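Side-chain contacts in 5-formyl-3-hydroxy-2-methylpyridine 4-carboxylate 5-dehydrogenase (Mesorhizobium japonicum MAFF 303099, PDB 4OM8), which oxidises 5-formyl-3-hydroxy-2-methylpyridine-4-carboxylate with NAD(+) in vitamin B6 degradation, and can also reduce the same aldehyde with NADH to 4-pyridoxic acid: residues E264-A268 with S269-I273; V199-V202 with E203-V206; V47-T50 with V51-A54. All coordinates share one frame; numbering follows the deposited sequence.

Contact 1: residues E264-A268 with S269-I273; sequences EKTSA and SKFGI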
ATOM      1  N   GLU A 264     -18.583 -16.857  -4.797  1.00 11.33           N
ATOM      2  CA  GLU A 264     -18.439 -17.831  -5.875  0.58 12.57           C
ATOM      3  C   GLU A 264     -17.170 -18.669  -5.717  1.00 13.83           C
ATOM      4  O   GLU A 264     -17.205 -19.895  -5.837  1.00 15.90           O
ATOM      5  CB  GLU A 264     -18.444 -17.120  -7.234  0.58 14.23           C
ATOM      6  CG  GLU A 264     -18.356 -18.062  -8.423  0.58 17.72           C
ATOM      7  CD  GLU A 264     -18.531 -17.350  -9.750  0.58 23.02           C
ATOM      8  OE1 GLU A 264     -18.977 -18.004 -10.716  0.58 31.62           O
ATOM      9  OE2 GLU A 264     -18.216 -16.144  -9.830  0.58 27.08           O
ATOM     10  N   LYS A 265     -16.047 -18.005  -5.441  1.00 12.93           N
ATOM     11  CA  LYS A 265     -14.777 -18.704  -5.275  1.00 14.24           C
ATOM     12  C   LYS A 265     -14.837 -19.662  -4.100  1.00 13.29           C
ATOM     13  O   LYS A 265     -14.457 -20.832  -4.211  1.00 13.94           O
ATOM     14  CB  LYS A 265     -13.622 -17.709  -5.076  1.00 12.99           C
ATOM     15  CG  LYS A 265     -13.311 -16.842  -6.282  1.00 16.84           C
ATOM     16  CD  LYS A 265     -12.482 -17.567  -7.314  1.00 19.65           C
ATOM     17  CE  LYS A 265     -12.036 -16.604  -8.418  1.00 20.71           C
ATOM     18  NZ  LYS A 265     -11.181 -17.296  -9.415  1.00 20.47           N
ATOM     19  N   THR A 266     -15.326 -19.176  -2.965  1.00 11.41           N
ATOM     20  CA  THR A 266     -15.330 -20.005  -1.753  1.00 10.98           C
ATOM     21  C   THR A 266     -16.323 -21.159  -1.885  1.00 12.11           C
ATOM     22  O   THR A 266     -16.068 -22.260  -1.391  1.00 13.79           O
ATOM     23  CB  THR A 266     -15.653 -19.186  -0.492  1.00 11.45           C
ATOM     24  OG1 THR A 266     -16.857 -18.438  -0.690  1.00 12.56           O
ATOM     25  CG2 THR A 266     -14.486 -18.230  -0.156  1.00 12.91           C
ATOM     26  N   SER A 267     -17.436 -20.917  -2.574  1.00 12.71           N
ATOM     27  CA  SER A 267     -18.428 -21.969  -2.790  1.00 12.53           C
ATOM     28  C   SER A 267     -17.811 -23.093  -3.613  1.00 13.07           C
ATOM     29  O   SER A 267     -18.117 -24.271  -3.405  1.00 16.15           O
ATOM     30  CB  SER A 267     -19.665 -21.410  -3.488  1.00 14.88           C
ATOM     31  OG  SER A 267     -20.618 -22.433  -3.758  1.00 16.72           O
ATOM     32  N   ALA A 268     -16.923 -22.725  -4.533  1.00 16.46           N
ATOM     33  CA  ALA A 268     -16.251 -23.701  -5.389  1.00 14.61           C
ATOM     34  C   ALA A 268     -14.978 -24.255  -4.745  1.00 16.28           C
ATOM     35  O   ALA A 268     -14.199 -24.946  -5.408  1.00 18.16           O
ATOM     36  CB  ALA A 268     -15.933 -23.078  -6.753  1.00 16.96           C
ATOM     37  N   SER A 269     -14.776 -23.952  -3.462  1.00 15.52           N
ATOM     38  CA  SER A 269     -13.649 -24.474  -2.683  1.00 17.52           C
ATOM     39  C   SER A 269     -12.318 -23.953  -3.209  1.00 14.42           C
ATOM     40  O   SER A 269     -11.286 -24.624  -3.094  1.00 18.77           O
ATOM     41  CB  SER A 269     -13.640 -26.013  -2.680  1.00 17.69           C
ATOM     42  OG  SER A 269     -14.878 -26.530  -2.216  1.00 23.46           O
ATOM     43  N   LYS A 270     -12.345 -22.756  -3.788  1.00 14.48           N
ATOM     44  CA  LYS A 270     -11.136 -22.096  -4.264  1.00 14.45           C
ATOM     45  C   LYS A 270     -10.695 -21.043  -3.254  1.00 18.30           C
ATOM     46  O   LYS A 270     -11.103 -19.880  -3.338  1.00 21.58           O
ATOM     47  CB  LYS A 270     -11.374 -21.456  -5.626  1.00 14.64           C
ATOM     48  CG  LYS A 270     -11.791 -22.439  -6.707  1.00 14.90           C
ATOM     49  CD  LYS A 270     -12.195 -21.696  -7.971  1.00 15.80           C
ATOM     50  CE  LYS A 270     -12.660 -22.664  -9.051  1.00 18.31           C
ATOM     51  NZ  LYS A 270     -12.800 -21.989 -10.378  1.00 25.07           N
ATOM     52  N   PHE A 271      -9.870 -21.451  -2.300  1.00 12.96           N
ATOM     53  CA  PHE A 271      -9.563 -20.610  -1.146  1.00 12.43           C
ATOM     54  C   PHE A 271      -8.256 -19.835  -1.280  1.00 15.55           C
ATOM     55  O   PHE A 271      -7.945 -19.003  -0.422  1.00 18.98           O
ATOM     56  CB  PHE A 271      -9.526 -21.456   0.129  1.00 15.12           C
ATOM     57  CG  PHE A 271     -10.823 -22.142   0.425  1.00 16.79           C
ATOM     58  CD1 PHE A 271     -11.986 -21.407   0.595  1.00 17.94           C
ATOM     59  CD2 PHE A 271     -10.890 -23.523   0.518  1.00 22.12           C
ATOM     60  CE1 PHE A 271     -13.193 -22.033   0.868  1.00 19.75           C
ATOM     61  CE2 PHE A 271     -12.093 -24.157   0.787  1.00 24.33           C
ATOM     62  CZ  PHE A 271     -13.248 -23.406   0.960  1.00 22.39           C
ATOM     63  N   GLY A 272      -7.494 -20.106  -2.334  1.00 16.41           N
ATOM     64  CA  GLY A 272      -6.226 -19.419  -2.534  1.00 14.85           C
ATOM     65  C   GLY A 272      -5.053 -20.383  -2.463  1.00 18.56           C
ATOM     66  O   GLY A 272      -5.142 -21.506  -2.950  1.00 16.84           O
ATOM     67  N   ILE A 273      -3.950 -19.939  -1.864  1.00 17.06           N
ATOM     68  CA  ILE A 273      -2.746 -20.767  -1.774  1.00 19.02           C
ATOM     69  C   ILE A 273      -3.043 -22.128  -1.158  1.00 17.79           C
ATOM     70  O   ILE A 273      -2.583 -23.154  -1.669  1.00 23.15           O
ATOM     71  CB  ILE A 273      -1.646 -20.072  -0.947  1.00 18.95           C
ATOM     72  CG1 ILE A 273      -1.270 -18.745  -1.597  1.00 22.72           C
ATOM     73  CG2 ILE A 273      -0.418 -20.960  -0.847  1.00 21.95           C
ATOM     74  CD1 ILE A 273      -0.506 -18.912  -2.849  1.00 28.80           C
TER
HETATM   75  O   HOH W   1     -13.130 -19.421 -10.317  1.00 25.95           O
HETATM   76  O   HOH W   2     -16.937 -26.895  -4.074  1.00 24.55           O

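Contact 2: residues V199-V202 with E203-V206; sequences VDLV and ERGV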
ATOM      1  N   VAL A 199     -11.621  -5.467  -5.043  1.00  9.19           N
ATOM      2  CA  VAL A 199     -12.461  -6.608  -5.382  1.00  9.96           C
ATOM      3  C   VAL A 199     -13.633  -6.146  -6.259  1.00 10.64           C
ATOM      4  O   VAL A 199     -13.975  -6.805  -7.239  1.00 10.86           O
ATOM      5  CB  VAL A 199     -12.968  -7.308  -4.112  1.00  7.39           C
ATOM      6  CG1 VAL A 199     -14.156  -8.249  -4.424  1.00  9.70           C
ATOM      7  CG2 VAL A 199     -11.810  -8.068  -3.449  1.00  9.57           C
ATOM      8  N   ASP A 200     -14.234  -5.003  -5.921  1.00  8.23           N
ATOM      9  CA  ASP A 200     -15.360  -4.498  -6.709  1.00  9.55           C
ATOM     10  C   ASP A 200     -14.954  -4.234  -8.159  1.00  9.67           C
ATOM     11  O   ASP A 200     -15.676  -4.586  -9.096  1.00 11.00           O
ATOM     12  CB  ASP A 200     -15.940  -3.222  -6.088  1.00  8.47           C
ATOM     13  CG  ASP A 200     -17.323  -2.905  -6.633  1.00 10.69           C
ATOM     14  OD1 ASP A 200     -18.211  -3.787  -6.546  1.00 12.85           O
ATOM     15  OD2 ASP A 200     -17.521  -1.795  -7.167  1.00 14.91           O
ATOM     16  N   LEU A 201     -13.770  -3.672  -8.355  1.00  9.23           N
ATOM     17  CA  LEU A 201     -13.343  -3.336  -9.701  1.00  9.78           C
ATOM     18  C   LEU A 201     -13.062  -4.584 -10.538  1.00 10.41           C
ATOM     19  O   LEU A 201     -13.360  -4.617 -11.746  1.00 11.13           O
ATOM     20  CB  LEU A 201     -12.111  -2.432  -9.643  1.00  9.97           C
ATOM     21  CG  LEU A 201     -12.409  -1.040  -9.068  1.00  9.52           C
ATOM     22  CD1 LEU A 201     -11.127  -0.303  -8.738  1.00  9.86           C
ATOM     23  CD2 LEU A 201     -13.242  -0.223 -10.033  1.00 12.32           C
ATOM     24  N   VAL A 202     -12.491  -5.612  -9.915  1.00 10.72           N
ATOM     25  CA  VAL A 202     -12.232  -6.871 -10.607  1.00 11.38           C
ATOM     26  C   VAL A 202     -13.566  -7.533 -10.929  1.00 12.15           C
ATOM     27  O   VAL A 202     -13.819  -7.951 -12.058  1.00 14.65           O
ATOM     28  CB  VAL A 202     -11.353  -7.799  -9.766  1.00 11.52           C
ATOM     29  CG1 VAL A 202     -11.329  -9.214 -10.352  1.00 13.95           C
ATOM     30  CG2 VAL A 202      -9.937  -7.216  -9.650  1.00 12.73           C
ATOM     31  N   GLU A 203     -14.435  -7.574  -9.931  1.00 13.35           N
ATOM     32  CA  GLU A 203     -15.735  -8.228 -10.046  1.00 14.72           C
ATOM     33  C   GLU A 203     -16.601  -7.658 -11.163  1.00 15.29           C
ATOM     34  O   GLU A 203     -17.278  -8.413 -11.869  1.00 17.67           O
ATOM     35  CB  GLU A 203     -16.445  -8.112  -8.701  1.00 16.19           C
ATOM     36  CG  GLU A 203     -17.809  -8.686  -8.609  1.00 21.06           C
ATOM     37  CD  GLU A 203     -18.269  -8.673  -7.176  1.00 18.08           C
ATOM     38  OE1 GLU A 203     -18.775  -7.633  -6.719  1.00 19.93           O
ATOM     39  OE2 GLU A 203     -18.069  -9.687  -6.500  1.00 20.91           O
ATOM     40  N   ARG A 204     -16.570  -6.341 -11.356  1.00 14.46           N
ATOM     41  CA  ARG A 204     -17.437  -5.751 -12.370  1.00 17.10           C
ATOM     42  C   ARG A 204     -16.713  -5.503 -13.693  1.00 16.20           C
ATOM     43  O   ARG A 204     -17.210  -4.783 -14.558  1.00 18.74           O
ATOM     44  CB  ARG A 204     -18.080  -4.471 -11.855  1.00 20.10           C
ATOM     45  CG  ARG A 204     -17.172  -3.319 -11.551  1.00 15.12           C
ATOM     46  CD  ARG A 204     -17.966  -2.374 -10.652  1.00 19.65           C
ATOM     47  NE  ARG A 204     -17.289  -1.130 -10.298  1.00 26.24           N
ATOM     48  CZ  ARG A 204     -17.463   0.027 -10.932  1.00 28.24           C
ATOM     49  NH1 ARG A 204     -18.273   0.097 -11.976  1.00 29.47           N
ATOM     50  NH2 ARG A 204     -16.822   1.117 -10.524  1.00 18.00           N
ATOM     51  N   GLY A 205     -15.554  -6.130 -13.847  1.00 13.11           N
ATOM     52  CA  GLY A 205     -14.885  -6.185 -15.139  1.00 14.31           C
ATOM     53  C   GLY A 205     -14.141  -4.931 -15.560  1.00 13.27           C
ATOM     54  O   GLY A 205     -13.922  -4.706 -16.754  1.00 14.56           O
ATOM     55  N   VAL A 206     -13.745  -4.115 -14.592  1.00 12.72           N
ATOM     56  CA  VAL A 206     -12.973  -2.919 -14.910  1.00 11.17           C
ATOM     57  C   VAL A 206     -11.526  -3.299 -15.208  1.00 11.24           C
ATOM     58  O   VAL A 206     -10.863  -2.630 -15.986  1.00 11.82           O
ATOM     59  CB  VAL A 206     -13.057  -1.877 -13.764  1.00 11.32           C
ATOM     60  CG1 VAL A 206     -12.203  -0.639 -14.065  1.00 11.81           C
ATOM     61  CG2 VAL A 206     -14.527  -1.478 -13.525  1.00 15.13           C
TER
HETATM   62  O   HOH W   3     -17.878  -5.888  -4.856  1.00 12.51           O
HETATM   63  O   HOH W   4     -15.944   0.280  -7.816  1.00 17.56           O

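Contact 3: residues V47-T50 with V51-A54; sequences VAET and VLDA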
ATOM      1  N   VAL A  47      14.281 -20.953  10.967  1.00 20.01           N
ATOM      2  CA  VAL A  47      14.252 -20.088   9.800  1.00 19.64           C
ATOM      3  C   VAL A  47      14.090 -18.640  10.255  1.00 18.44           C
ATOM      4  O   VAL A  47      14.759 -17.737   9.747  1.00 18.37           O
ATOM      5  CB  VAL A  47      13.123 -20.483   8.839  1.00 20.90           C
ATOM      6  CG1 VAL A  47      13.034 -19.487   7.681  1.00 21.14           C
ATOM      7  CG2 VAL A  47      13.369 -21.886   8.306  1.00 26.05           C
ATOM      8  N   ALA A  48      13.236 -18.426  11.250  1.00 17.63           N
ATOM      9  CA  ALA A  48      12.993 -17.076  11.745  1.00 13.61           C
ATOM     10  C   ALA A  48      14.250 -16.450  12.357  1.00 13.13           C
ATOM     11  O   ALA A  48      14.499 -15.257  12.177  1.00 14.15           O
ATOM     12  CB  ALA A  48      11.847 -17.088  12.766  1.00 15.29           C
ATOM     13  N   GLU A  49      15.050 -17.239  13.074  1.00 14.42           N
ATOM     14  CA  GLU A  49      16.295 -16.727  13.648  1.00 13.48           C
ATOM     15  C   GLU A  49      17.264 -16.216  12.575  1.00 12.93           C
ATOM     16  O   GLU A  49      17.891 -15.169  12.740  1.00 16.15           O
ATOM     17  CB  GLU A  49      16.986 -17.807  14.490  1.00 18.12           C
ATOM     18  CG  GLU A  49      16.149 -18.313  15.660  1.00 18.70           C
ATOM     19  CD  GLU A  49      16.057 -17.323  16.807  1.00 24.64           C
ATOM     20  OE1 GLU A  49      16.696 -16.253  16.733  1.00 35.71           O
ATOM     21  OE2 GLU A  49      15.358 -17.635  17.798  1.00 30.36           O
ATOM     22  N   THR A  50      17.355 -16.954  11.476  1.00 14.38           N
ATOM     23  CA  THR A  50      18.185 -16.554  10.342  1.00 15.29           C
ATOM     24  C   THR A  50      17.664 -15.256   9.704  1.00 13.80           C
ATOM     25  O   THR A  50      18.447 -14.378   9.318  1.00 14.05           O
ATOM     26  CB  THR A  50      18.240 -17.683   9.304  1.00 20.24           C
ATOM     27  OG1 THR A  50      18.722 -18.877   9.938  1.00 21.54           O
ATOM     28  CG2 THR A  50      19.170 -17.317   8.152  1.00 21.52           C
ATOM     29  N   VAL A  51      16.341 -15.125   9.620  1.00 13.22           N
ATOM     30  CA  VAL A  51      15.725 -13.920   9.067  1.00 11.42           C
ATOM     31  C   VAL A  51      16.056 -12.727   9.956  1.00 12.08           C
ATOM     32  O   VAL A  51      16.372 -11.647   9.472  1.00 13.93           O
ATOM     33  CB  VAL A  51      14.208 -14.100   8.917  1.00 12.84           C
ATOM     34  CG1 VAL A  51      13.516 -12.748   8.717  1.00 15.99           C
ATOM     35  CG2 VAL A  51      13.913 -15.044   7.767  1.00 14.15           C
ATOM     36  N   LEU A  52      16.024 -12.929  11.272  1.00 12.13           N
ATOM     37  CA  LEU A  52      16.368 -11.844  12.178  1.00 11.44           C
ATOM     38  C   LEU A  52      17.825 -11.414  11.976  1.00 10.88           C
ATOM     39  O   LEU A  52      18.141 -10.232  12.039  1.00 11.64           O
ATOM     40  CB  LEU A  52      16.130 -12.263  13.627  1.00 10.71           C
ATOM     41  CG  LEU A  52      14.668 -12.492  14.007  1.00 14.56           C
ATOM     42  CD1 LEU A  52      14.587 -12.898  15.468  1.00 14.19           C
ATOM     43  CD2 LEU A  52      13.873 -11.235  13.793  1.00 14.00           C
ATOM     44  N   ASP A  53      18.701 -12.384  11.719  1.00 12.44           N
ATOM     45  CA  ASP A  53      20.093 -12.063  11.400  1.00 14.04           C
ATOM     46  C   ASP A  53      20.168 -11.211  10.135  1.00 13.89           C
ATOM     47  O   ASP A  53      20.880 -10.208  10.088  1.00 16.27           O
ATOM     48  CB  ASP A  53      20.924 -13.332  11.202  1.00 16.26           C
ATOM     49  CG  ASP A  53      21.098 -14.139  12.476  1.00 19.74           C
ATOM     50  OD1 ASP A  53      20.896 -13.590  13.581  1.00 16.65           O
ATOM     51  OD2 ASP A  53      21.464 -15.331  12.359  1.00 20.17           O
ATOM     52  N   ALA A  54      19.427 -11.631   9.117  1.00 13.86           N
ATOM     53  CA  ALA A  54      19.418 -10.951   7.829  1.00 14.51           C
ATOM     54  C   ALA A  54      18.850  -9.544   7.961  1.00 17.86           C
ATOM     55  O   ALA A  54      19.186  -8.662   7.177  1.00 16.40           O
ATOM     56  CB  ALA A  54      18.627 -11.757   6.820  1.00 15.30           C
TER

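Contact 1: residues E264-A268 with S269-I273
The F271 ring meets T266 at the last turn of helix 260-267. One ring face carries S269 C, 3.9 Å above the plane and offset toward the rim. T266 O approaches the ring obliquely, 3.7 Å from F271 CE1. The T266 and F271 side chains cross at about a right angle, with T266 CB 4.0 Å from F271 CE1. T266 CG2 lies anti to its own carbonyl carbon, which brings the methyl within van der Waals range of F271 CD1 and CE1. T266 OG1 hydrogen-bonds back to V262 O in the same helix.

The two lysines meet through their aliphatic parts, with K265 CD 4.2 Å from K270 CD. K265 bends at chi2 (-80°), while K270 runs extended past the methyl of A268. Both NZ atoms give a hydrogen bond to one water, K265 NZ at 3.0 Å and K270 NZ at 2.6 Å. The water probably eases the repulsion between the like charges, and K265 NZ also bonds to G278 O. A second water links S267 O to S269 OG.

F271 also packs on D239 of the second subunit. In the backbone, K270 N bonds to K265 O (2.9 Å) and S269 N to T266 O (3.0 Å). With S269 at positive phi as the C-prime residue, this is a Schellman motif closing helix 260-267.

Contact 2: residues V199-V202 with E203-V206
R204 reaches back along the last turn of helix 187-203 to D200. Its CB sits 3.7 Å from D200 O. CG comes closer, 3.1 Å from the same oxygen, because chi1 of 65° places it between the backbone N and the carbonyl carbon. The chain then runs extended to NE, taking CD past D200 OD2. R204 NE forms a salt bridge with D200 OD2 at 3.2 Å. The carboxylate and guanidinium planes are 34° apart, and OD2 approaches the guanidinium obliquely. A water bridges the same pair: it donates to D200 OD2 and accepts from R204 NH2. V206 CG2 lies over the centre of one guanidinium face, 4.1 Å above the plane. R204 NH2 also lies beside L201 CD2, the two side chains pointing the same way.

The backbone here ends the helix in a Schellman motif, with G205 as the C-prime residue at positive phi. V206 N bonds to L201 O at 2.9 Å, nearly in line with the carbonyl. G205 N bonds to V202 O at 3.1 Å from above the carbonyl plane. The turn brings V206 back over L201, where V206 CG2 and L201 CD2 pack at 3.9 Å.

D200 OD1 faces E203 OE1, and a water donates to both oxygens. Its two hydrogens, one toward each carboxylate, probably lessen the repulsion between them. E203 OE2 accepts from M261 N at the start of helix 260-267. On the other subunit, K180 NZ bonds to R204 O, and V178 packs against V206.

Contact 3: residues V47-T50 with V51-A54
V47 and V51 begin a run of four i to i+4 hydrogen bonds, all close to 155° at the hydrogen, in a regular alpha-helical backbone that continues through L52, D53 and A54.

The side chains touch the preceding turn mainly at its carbonyl oxygens. V51 CG2 lies anti to its own carbonyl carbon, on the side that faces the preceding turn, 3.4 Å from V47 O. L52 CG comes 3.3 Å from A48 O. L52 CB is 3.5 Å from E49 O. D53 CB comes within 3.3 Å of T50 O, and the A54 methyl meets the same oxygen at 3.6 Å.

E49 and L52 make a looser side-chain contact. E49 bends at chi2 (-74°), and its OE1 passes 4.2 Å from L52 CD1 as the two chains cross at a slant. E49 OE1 and D53 OD1 are 5.9 Å apart, and each forms a salt bridge with R23. One guanidinium thus serves two carboxylates and ties this helix to helix 14-23. It probably lessens the repulsion between them, though a single positive charge cannot cancel both.

Helix 35-54 is the connection of a beta-alpha-beta unit in the Rossmann-type NAD domain, between the parallel strands 27-31 and 66-70. A48 and L52 face helix 14-23, with A48 packing on A19 and L52 on R20. V51, beside them, rests on H143 and I144 of a loop.

Contacts 1 and 2 both belong to the C-terminal domain of the 3-hydroxyacyl-CoA dehydrogenase family. Their centres are about 17 Å apart, and both touch the second subunit. Each closes a helix. Contact 1 lies at the surface and relies on water-mediated and aromatic contacts. Contact 2 is partly buried and adds a direct ion pair and a valine-leucine contact. E203 of contact 2 bonds to M261 of helix 260-267, the helix that contact 1 ends. Contact 3 stands apart, its centre about 33 and 39 Å from theirs. It lies within a helix of the NAD domain, also partly buried, and its acidic residues find their salt-bridge partner on a neighbouring helix.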